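Long-range contacts in long form salivary protein D7L1 (Anopheles stephensi, PDB 3NHI), which binds and sequesters cysteinyl leukotrienes and thromboxane A2 analogs, countering the host response while the mosquito feeds on blood: residues E209-F214 against P224-V229; C192-L197 against N256-H261; K90-Y95 against V124-Q129. One frame throughout, in Å; residues are numbered along the deposited sequence.

Contact 1: residues E209-F214 against P224-V229; sequences EIVRDF and PEVRSV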
# COMPACT_ATOMS: atom_id res chain seq x y z
N GLU A 209 -7.29 2.66 -9.62
CA GLU A 209 -6.22 3.20 -8.79
C GLU A 209 -5.59 4.44 -9.41
O GLU A 209 -5.26 5.40 -8.71
CB GLU A 209 -5.15 2.15 -8.50
CG GLU A 209 -5.61 1.02 -7.59
CD GLU A 209 -6.23 1.52 -6.29
OE1 GLU A 209 -7.13 0.83 -5.77
OE2 GLU A 209 -5.81 2.57 -5.78
N ILE A 210 -5.43 4.42 -10.73
CA ILE A 210 -4.92 5.61 -11.41
C ILE A 210 -5.96 6.75 -11.31
O ILE A 210 -5.60 7.89 -11.01
CB ILE A 210 -4.50 5.30 -12.86
CG1 ILE A 210 -3.35 4.27 -12.84
CG2 ILE A 210 -4.10 6.57 -13.62
CD1 ILE A 210 -2.87 3.80 -14.23
N VAL A 211 -7.24 6.43 -11.51
CA VAL A 211 -8.30 7.42 -11.33
C VAL A 211 -8.26 8.00 -9.91
O VAL A 211 -8.40 9.21 -9.75
CB VAL A 211 -9.69 6.82 -11.64
CG1 VAL A 211 -10.81 7.76 -11.21
CG2 VAL A 211 -9.79 6.53 -13.14
N ARG A 212 -8.03 7.16 -8.90
CA ARG A 212 -7.98 7.62 -7.50
C ARG A 212 -6.93 8.73 -7.33
O ARG A 212 -7.17 9.71 -6.62
CB ARG A 212 -7.68 6.46 -6.56
CG ARG A 212 -7.80 6.80 -5.08
CD ARG A 212 -7.54 5.54 -4.28
NE ARG A 212 -7.80 5.69 -2.84
CZ ARG A 212 -6.87 5.96 -1.95
NH1 ARG A 212 -5.62 6.18 -2.32
NH2 ARG A 212 -7.18 6.04 -0.66
N ASP A 213 -5.80 8.59 -8.02
CA ASP A 213 -4.75 9.61 -7.94
C ASP A 213 -5.16 10.95 -8.55
O ASP A 213 -4.73 12.01 -8.07
CB ASP A 213 -3.46 9.11 -8.59
CG ASP A 213 -2.65 8.23 -7.66
OD1 ASP A 213 -3.08 7.99 -6.52
OD2 ASP A 213 -1.55 7.81 -8.07
N PHE A 214 -5.98 10.92 -9.61
CA PHE A 214 -6.55 12.16 -10.15
C PHE A 214 -7.61 12.75 -9.21
O PHE A 214 -7.69 13.97 -9.04
CB PHE A 214 -7.13 11.93 -11.55
CG PHE A 214 -6.09 11.82 -12.62
CD1 PHE A 214 -5.37 10.63 -12.81
CD2 PHE A 214 -5.82 12.89 -13.46
CE1 PHE A 214 -4.41 10.53 -13.81
CE2 PHE A 214 -4.87 12.80 -14.47
CZ PHE A 214 -4.16 11.62 -14.64
N PRO A 224 -13.40 10.33 -16.88
CA PRO A 224 -13.64 9.69 -18.18
C PRO A 224 -12.45 9.79 -19.13
O PRO A 224 -12.25 8.86 -19.92
CB PRO A 224 -14.85 10.46 -18.75
CG PRO A 224 -15.46 11.14 -17.59
CD PRO A 224 -14.40 11.37 -16.57
N GLU A 225 -11.68 10.87 -19.05
CA GLU A 225 -10.50 11.05 -19.90
C GLU A 225 -9.37 10.13 -19.48
O GLU A 225 -8.67 9.58 -20.33
CB GLU A 225 -10.01 12.51 -19.88
CG GLU A 225 -11.05 13.53 -20.33
CD GLU A 225 -11.77 13.14 -21.60
OE1 GLU A 225 -11.14 13.20 -22.68
OE2 GLU A 225 -12.98 12.81 -21.53
N VAL A 226 -9.19 9.96 -18.17
CA VAL A 226 -8.18 9.04 -17.65
C VAL A 226 -8.49 7.63 -18.15
O VAL A 226 -7.63 6.94 -18.69
CB VAL A 226 -8.13 9.07 -16.11
CG1 VAL A 226 -7.16 8.01 -15.57
CG2 VAL A 226 -7.74 10.46 -15.61
N ARG A 227 -9.75 7.22 -18.02
CA ARG A 227 -10.19 5.91 -18.49
C ARG A 227 -9.97 5.74 -19.98
O ARG A 227 -9.47 4.71 -20.42
CB ARG A 227 -11.65 5.66 -18.10
CG ARG A 227 -11.80 5.48 -16.61
CD ARG A 227 -13.22 5.13 -16.15
NE ARG A 227 -13.26 5.17 -14.68
CZ ARG A 227 -12.89 4.18 -13.87
NH1 ARG A 227 -12.49 3.01 -14.35
NH2 ARG A 227 -12.96 4.36 -12.55
N SER A 228 -10.32 6.77 -20.75
CA SER A 228 -10.16 6.76 -22.21
C SER A 228 -8.70 6.63 -22.64
O SER A 228 -8.36 5.88 -23.55
CB SER A 228 -10.76 8.03 -22.82
OG SER A 228 -10.49 8.12 -24.21
N VAL A 229 -7.81 7.39 -22.00
CA VAL A 229 -6.39 7.36 -22.34
C VAL A 229 -5.79 5.98 -22.05
O VAL A 229 -5.04 5.43 -22.86
CB VAL A 229 -5.62 8.48 -21.61
CG1 VAL A 229 -4.13 8.28 -21.71
CG2 VAL A 229 -6.02 9.84 -22.18
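Val226 is the hub of this contact, reaching Ile210, Val211 and Phe214 of 209-214 with its two methyls. Its CB points toward 209-214, and the methyls split the work. CG2 sits over the centre of the Phe214 ring, 3.5 Å from the ring centroid and only 5° off the ring normal. This is a CH-pi contact, and the methyl lies at nearly equal distance from all six ring carbons. The other methyl, CG1, is anti to the backbone N (chi1 175°). It lies 3.9 Å from Val211 CG2 and also touches Ile210 CG2. Val226 touches three side chains spread over little more than one turn of helix 207-216.

Segments 209-214 and 224-229, on helices 207-216 and 223-231, run roughly antiparallel, their axes at 143°. These axes come within 9.8 Å. The two helices are successive and joined by a short connection, so they form a helical hairpin in the all-helical PBP/GOBP-family region. Helix 251-266 also packs on it, with His253 and Phe254 touching Phe214.

Val211 is the second main participant. Its CG2 also meets Arg227, whose side chain crosses that of Val211 at about a right angle. The Arg227 chain, extended from CG to NE, carries the guanidinium over to this methyl. The methyl lies over one face of the guanidinium, toward its rim, 3.9 Å from Arg227 NH2. The same NH2 forms salt bridges with Glu223 and Asp208.

Contact 2: residues C192-L197 against N256-H261; sequences CIFRGL and NAFDFH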
# COMPACT_ATOMS: atom_id res chain seq x y z
N CYS A 192 8.46 -0.97 -11.81
CA CYS A 192 8.65 -1.05 -10.37
C CYS A 192 7.76 -0.00 -9.67
O CYS A 192 7.15 -0.28 -8.63
CB CYS A 192 10.14 -0.86 -10.07
SG CYS A 192 10.61 -0.72 -8.34
N ILE A 193 7.68 1.19 -10.24
CA ILE A 193 6.87 2.24 -9.64
C ILE A 193 5.39 1.93 -9.75
O ILE A 193 4.65 2.07 -8.78
CB ILE A 193 7.20 3.61 -10.27
CG1 ILE A 193 8.63 4.02 -9.90
CG2 ILE A 193 6.22 4.67 -9.79
CD1 ILE A 193 9.21 5.12 -10.78
N PHE A 194 4.94 1.51 -10.92
CA PHE A 194 3.52 1.18 -11.10
C PHE A 194 3.08 0.09 -10.14
O PHE A 194 1.96 0.14 -9.59
CB PHE A 194 3.21 0.80 -12.56
CG PHE A 194 2.83 1.98 -13.44
CD1 PHE A 194 3.51 3.20 -13.35
CD2 PHE A 194 1.78 1.86 -14.36
CE1 PHE A 194 3.14 4.29 -14.17
CE2 PHE A 194 1.42 2.93 -15.18
CZ PHE A 194 2.09 4.14 -15.08
N ARG A 195 3.93 -0.91 -9.91
CA ARG A 195 3.61 -1.96 -8.95
C ARG A 195 3.62 -1.41 -7.52
O ARG A 195 2.72 -1.69 -6.73
CB ARG A 195 4.55 -3.14 -9.10
CG ARG A 195 4.31 -3.92 -10.39
CD ARG A 195 5.27 -5.10 -10.48
NE ARG A 195 4.95 -6.00 -11.59
CZ ARG A 195 4.09 -7.02 -11.51
NH1 ARG A 195 3.42 -7.28 -10.39
NH2 ARG A 195 3.89 -7.79 -12.58
N GLY A 196 4.60 -0.57 -7.20
CA GLY A 196 4.68 0.04 -5.86
C GLY A 196 3.50 0.95 -5.53
O GLY A 196 3.04 1.00 -4.38
N LEU A 197 2.98 1.64 -6.54
CA LEU A 197 1.81 2.51 -6.37
C LEU A 197 0.49 1.77 -6.50
O LEU A 197 -0.57 2.37 -6.37
CB LEU A 197 1.85 3.66 -7.38
CG LEU A 197 3.10 4.55 -7.42
CD1 LEU A 197 2.83 5.76 -8.31
CD2 LEU A 197 3.60 4.97 -6.06
N ASN A 256 1.12 15.97 -12.00
CA ASN A 256 0.76 16.41 -10.65
C ASN A 256 0.28 15.24 -9.79
O ASN A 256 0.63 15.15 -8.61
CB ASN A 256 -0.28 17.53 -10.71
CG ASN A 256 0.28 18.81 -11.33
OD1 ASN A 256 1.49 18.99 -11.41
ND2 ASN A 256 -0.61 19.69 -11.76
N ALA A 257 -0.52 14.36 -10.38
CA ALA A 257 -1.05 13.18 -9.68
C ALA A 257 0.06 12.20 -9.30
O ALA A 257 0.10 11.70 -8.18
CB ALA A 257 -2.09 12.49 -10.53
N PHE A 258 0.97 11.97 -10.23
CA PHE A 258 2.07 11.02 -10.05
C PHE A 258 3.09 11.57 -9.05
O PHE A 258 3.61 10.82 -8.21
CB PHE A 258 2.70 10.77 -11.42
CG PHE A 258 3.51 9.51 -11.56
CD1 PHE A 258 2.97 8.23 -11.33
CD2 PHE A 258 4.79 9.61 -12.06
CE1 PHE A 258 3.75 7.07 -11.57
CE2 PHE A 258 5.57 8.48 -12.30
CZ PHE A 258 5.05 7.20 -12.06
N ASP A 259 3.36 12.88 -9.12
CA ASP A 259 4.26 13.53 -8.17
C ASP A 259 3.67 13.49 -6.76
O ASP A 259 4.38 13.23 -5.79
CB ASP A 259 4.53 15.00 -8.55
CG ASP A 259 5.33 15.17 -9.83
OD1 ASP A 259 5.93 14.19 -10.32
OD2 ASP A 259 5.40 16.32 -10.31
N PHE A 260 2.36 13.72 -6.64
CA PHE A 260 1.72 13.65 -5.32
C PHE A 260 1.82 12.23 -4.77
O PHE A 260 2.11 12.04 -3.59
CB PHE A 260 0.27 14.14 -5.38
CG PHE A 260 -0.40 14.25 -4.03
CD1 PHE A 260 0.28 14.74 -2.92
CD2 PHE A 260 -1.74 13.92 -3.90
CE1 PHE A 260 -0.37 14.88 -1.68
CE2 PHE A 260 -2.39 14.05 -2.67
CZ PHE A 260 -1.71 14.54 -1.56
N HIS A 261 1.60 11.23 -5.63
CA HIS A 261 1.76 9.86 -5.17
C HIS A 261 3.22 9.54 -4.83
O HIS A 261 3.48 8.78 -3.90
CB HIS A 261 1.16 8.84 -6.14
CG HIS A 261 0.73 7.56 -5.47
ND1 HIS A 261 -0.17 6.70 -6.05
CD2 HIS A 261 1.06 7.01 -4.27
CE1 HIS A 261 -0.36 5.66 -5.25
NE2 HIS A 261 0.37 5.83 -4.16
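Leu197 and His261 reach toward each other tip to tip. Leu197 CD2 lies over the centre of the imidazole, 3.8 Å from its centroid and 12° off the ring normal, a CH-pi contact. Leu197 CB covers the ring near its CE1 atom, 3.7 Å away. The other methyl of Leu197, CD1, turns to Phe258 and comes within 3.6 Å of its CE1 atom. The outer ring atoms of Phe258 meet two more residues: CZ lies 3.6 Å from Ile193 CG2, and CE1 lies 3.9 Å from Phe194 CE1. The side chains of Ile193, Phe194 and Leu197 each cross that of Phe258 at about a right angle.

Further out, Asp213 OD2 is hydrogen-bonded to His261 ND1, which probably helps hold the imidazole's rotation. His156 packs edge-to-face with Phe258, and Tyr199 does the same with Phe194. Cys192, one turn before Gly196, forms a disulfide with Cys159. The contact therefore joins the last turn of helix 184-196, and Leu197 just after it, to helix 251-266, with helix 155-163 against Ile193 and Leu197 and helix 238-246 against Phe194.

Contact 3: residues K90-Y95 against V124-Q129; sequences KEVTEY and VNLSRQ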
# COMPACT_ATOMS: atom_id res chain seq x y z
N LYS A 90 4.04 -22.50 19.26
CA LYS A 90 2.85 -22.93 19.98
C LYS A 90 1.71 -21.91 19.84
O LYS A 90 0.56 -22.29 19.56
CB LYS A 90 3.17 -23.17 21.46
CG LYS A 90 1.98 -23.59 22.31
CD LYS A 90 2.40 -24.11 23.67
CE LYS A 90 1.21 -24.58 24.50
NZ LYS A 90 0.35 -23.45 24.97
N GLU A 91 2.03 -20.63 20.01
CA GLU A 91 1.04 -19.55 19.93
C GLU A 91 0.53 -19.39 18.51
O GLU A 91 -0.66 -19.14 18.29
CB GLU A 91 1.62 -18.24 20.47
CG GLU A 91 1.78 -18.22 21.98
CD GLU A 91 2.57 -17.02 22.48
OE1 GLU A 91 3.24 -17.16 23.53
OE2 GLU A 91 2.53 -15.95 21.84
N VAL A 92 1.43 -19.51 17.54
CA VAL A 92 1.07 -19.45 16.12
C VAL A 92 0.04 -20.52 15.75
O VAL A 92 -0.95 -20.24 15.08
CB VAL A 92 2.33 -19.55 15.24
CG1 VAL A 92 1.96 -19.67 13.76
CG2 VAL A 92 3.24 -18.33 15.46
N THR A 93 0.28 -21.76 16.20
CA THR A 93 -0.67 -22.85 16.01
C THR A 93 -2.03 -22.53 16.65
O THR A 93 -3.08 -22.79 16.06
CB THR A 93 -0.08 -24.14 16.58
OG1 THR A 93 0.94 -24.59 15.68
CG2 THR A 93 -1.13 -25.24 16.76
N GLU A 94 -2.00 -21.96 17.86
CA GLU A 94 -3.24 -21.60 18.55
C GLU A 94 -4.00 -20.52 17.78
O GLU A 94 -5.23 -20.58 17.68
CB GLU A 94 -2.96 -21.18 20.00
CG GLU A 94 -2.51 -22.34 20.92
CD GLU A 94 -1.76 -21.90 22.18
OE1 GLU A 94 -1.36 -20.71 22.32
OE2 GLU A 94 -1.53 -22.77 23.05
N TYR A 95 -3.28 -19.56 17.21
CA TYR A 95 -3.88 -18.50 16.39
C TYR A 95 -4.52 -19.09 15.13
O TYR A 95 -5.68 -18.80 14.81
CB TYR A 95 -2.80 -17.48 16.06
CG TYR A 95 -3.19 -16.22 15.31
CD1 TYR A 95 -4.49 -15.71 15.32
CD2 TYR A 95 -2.21 -15.50 14.62
CE1 TYR A 95 -4.79 -14.52 14.63
CE2 TYR A 95 -2.51 -14.34 13.94
CZ TYR A 95 -3.79 -13.86 13.94
OH TYR A 95 -4.04 -12.69 13.26
N VAL A 124 -3.88 -10.48 19.76
CA VAL A 124 -3.46 -9.19 19.21
C VAL A 124 -1.94 -9.00 19.19
O VAL A 124 -1.39 -8.63 18.16
CB VAL A 124 -4.18 -7.97 19.87
CG1 VAL A 124 -4.00 -7.95 21.40
CG2 VAL A 124 -3.71 -6.67 19.24
N ASN A 125 -1.26 -9.29 20.29
CA ASN A 125 0.19 -9.09 20.31
C ASN A 125 0.92 -9.97 19.32
O ASN A 125 1.79 -9.49 18.58
CB ASN A 125 0.73 -9.24 21.72
CG ASN A 125 0.24 -8.15 22.64
OD1 ASN A 125 0.07 -7.00 22.21
ND2 ASN A 125 -0.00 -8.49 23.89
N LEU A 126 0.55 -11.25 19.26
CA LEU A 126 1.13 -12.16 18.27
C LEU A 126 0.86 -11.66 16.85
O LEU A 126 1.77 -11.66 16.01
CB LEU A 126 0.60 -13.58 18.45
CG LEU A 126 1.00 -14.58 17.36
CD1 LEU A 126 2.49 -14.83 17.37
CD2 LEU A 126 0.23 -15.88 17.52
N SER A 127 -0.37 -11.22 16.58
CA SER A 127 -0.71 -10.77 15.24
C SER A 127 0.14 -9.56 14.83
O SER A 127 0.53 -9.44 13.67
CB SER A 127 -2.20 -10.46 15.13
OG SER A 127 -2.56 -9.21 15.71
N ARG A 128 0.44 -8.69 15.79
CA ARG A 128 1.29 -7.54 15.51
C ARG A 128 2.73 -7.93 15.25
O ARG A 128 3.43 -7.25 14.49
CB ARG A 128 1.21 -6.52 16.65
CG ARG A 128 -0.18 -5.94 16.81
CD ARG A 128 -0.25 -4.93 17.94
NE ARG A 128 0.46 -3.70 17.59
CZ ARG A 128 0.49 -2.60 18.34
NH1 ARG A 128 -0.13 -2.56 19.51
NH2 ARG A 128 1.16 -1.54 17.91
N GLN A 129 3.19 -9.03 15.85
CA GLN A 129 4.51 -9.57 15.52
C GLN A 129 4.50 -10.18 14.12
O GLN A 129 5.36 -9.86 13.30
CB GLN A 129 4.96 -10.61 16.55
CG GLN A 129 5.29 -10.01 17.92
CD GLN A 129 6.39 -8.96 17.84
OE1 GLN A 129 7.48 -9.23 17.34
NE2 GLN A 129 6.11 -7.75 18.33
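Leu126 on helix 109-130 packs against helix 89-101 near Glu91, the closest CA pair at 7.6 Å, where the segment axes cross at -105° and approach to 10.6 Å. Leu126 has the most surface buried here. Its CG is anti to the backbone N, and its two methyls have different partners. CD2 lies against the backbone of helix 89-101, 3.5 Å from Glu91 O. That oxygen also accepts the helix bond from Tyr95 N. The same methyl is 4.0 Å from Glu91 CB and 3.7 Å from Tyr95 CB. CD1 faces Val92, 4.1 Å from its CG2, and these two side chains cross at about a right angle. Glu91 packs through CB.

The start of helix 89-101 here crosses the last turns of helix 109-130, in an all-helical, odorant-binding-protein-like fold. Helix 73-85 also packs here, with Ile74 and Tyr78 touching Val92. Ser127, at one end of the contact, belongs to the pocket for the bound eicosanoid and also touches Trp39, a leukotriene C4 binding residue.

Tyr95 carries the contact over to Ser127. Its CG is anti to the backbone N (chi1 -175°), and its ring runs out past Leu126. The hydroxyl lies 3.4 Å from Ser127 CB, a packing contact. The polar partner of that hydroxyl is Tyr116 OH, to which it is hydrogen-bonded. Ser127 OG instead turns back on its own helix and donates to Val124 O at 2.8 Å. The C=O...OG angle is 119°, with the donor tilted from the carbonyl plane. Val124 O also accepts from Arg128 N, so one carbonyl takes both a backbone and a side-chain bond.

How the contacts relate
From the N terminus, contact 3 comes first. It closes a 28-residue loop between 90-95 and 124-129, most of it helical, in the eicosanoid-binding part of the chain. Contact 2 opens later, at 192-197, and closes at 256-261 after 58 residues. Contact 1 is nested inside that loop and joins two successive helices. Contacts 1 and 2 have centres 13 Å apart, and they touch through the probable Asp213-His261 hydrogen bond and through packing of Asp213 O on Ala257 CB. Together they tie helices 184-196, 207-216, 223-231 and 251-266 into one bundle. Contact 3 lies on the opposite side of the chain's centre, its nearest atoms about 21 Å from contact 2.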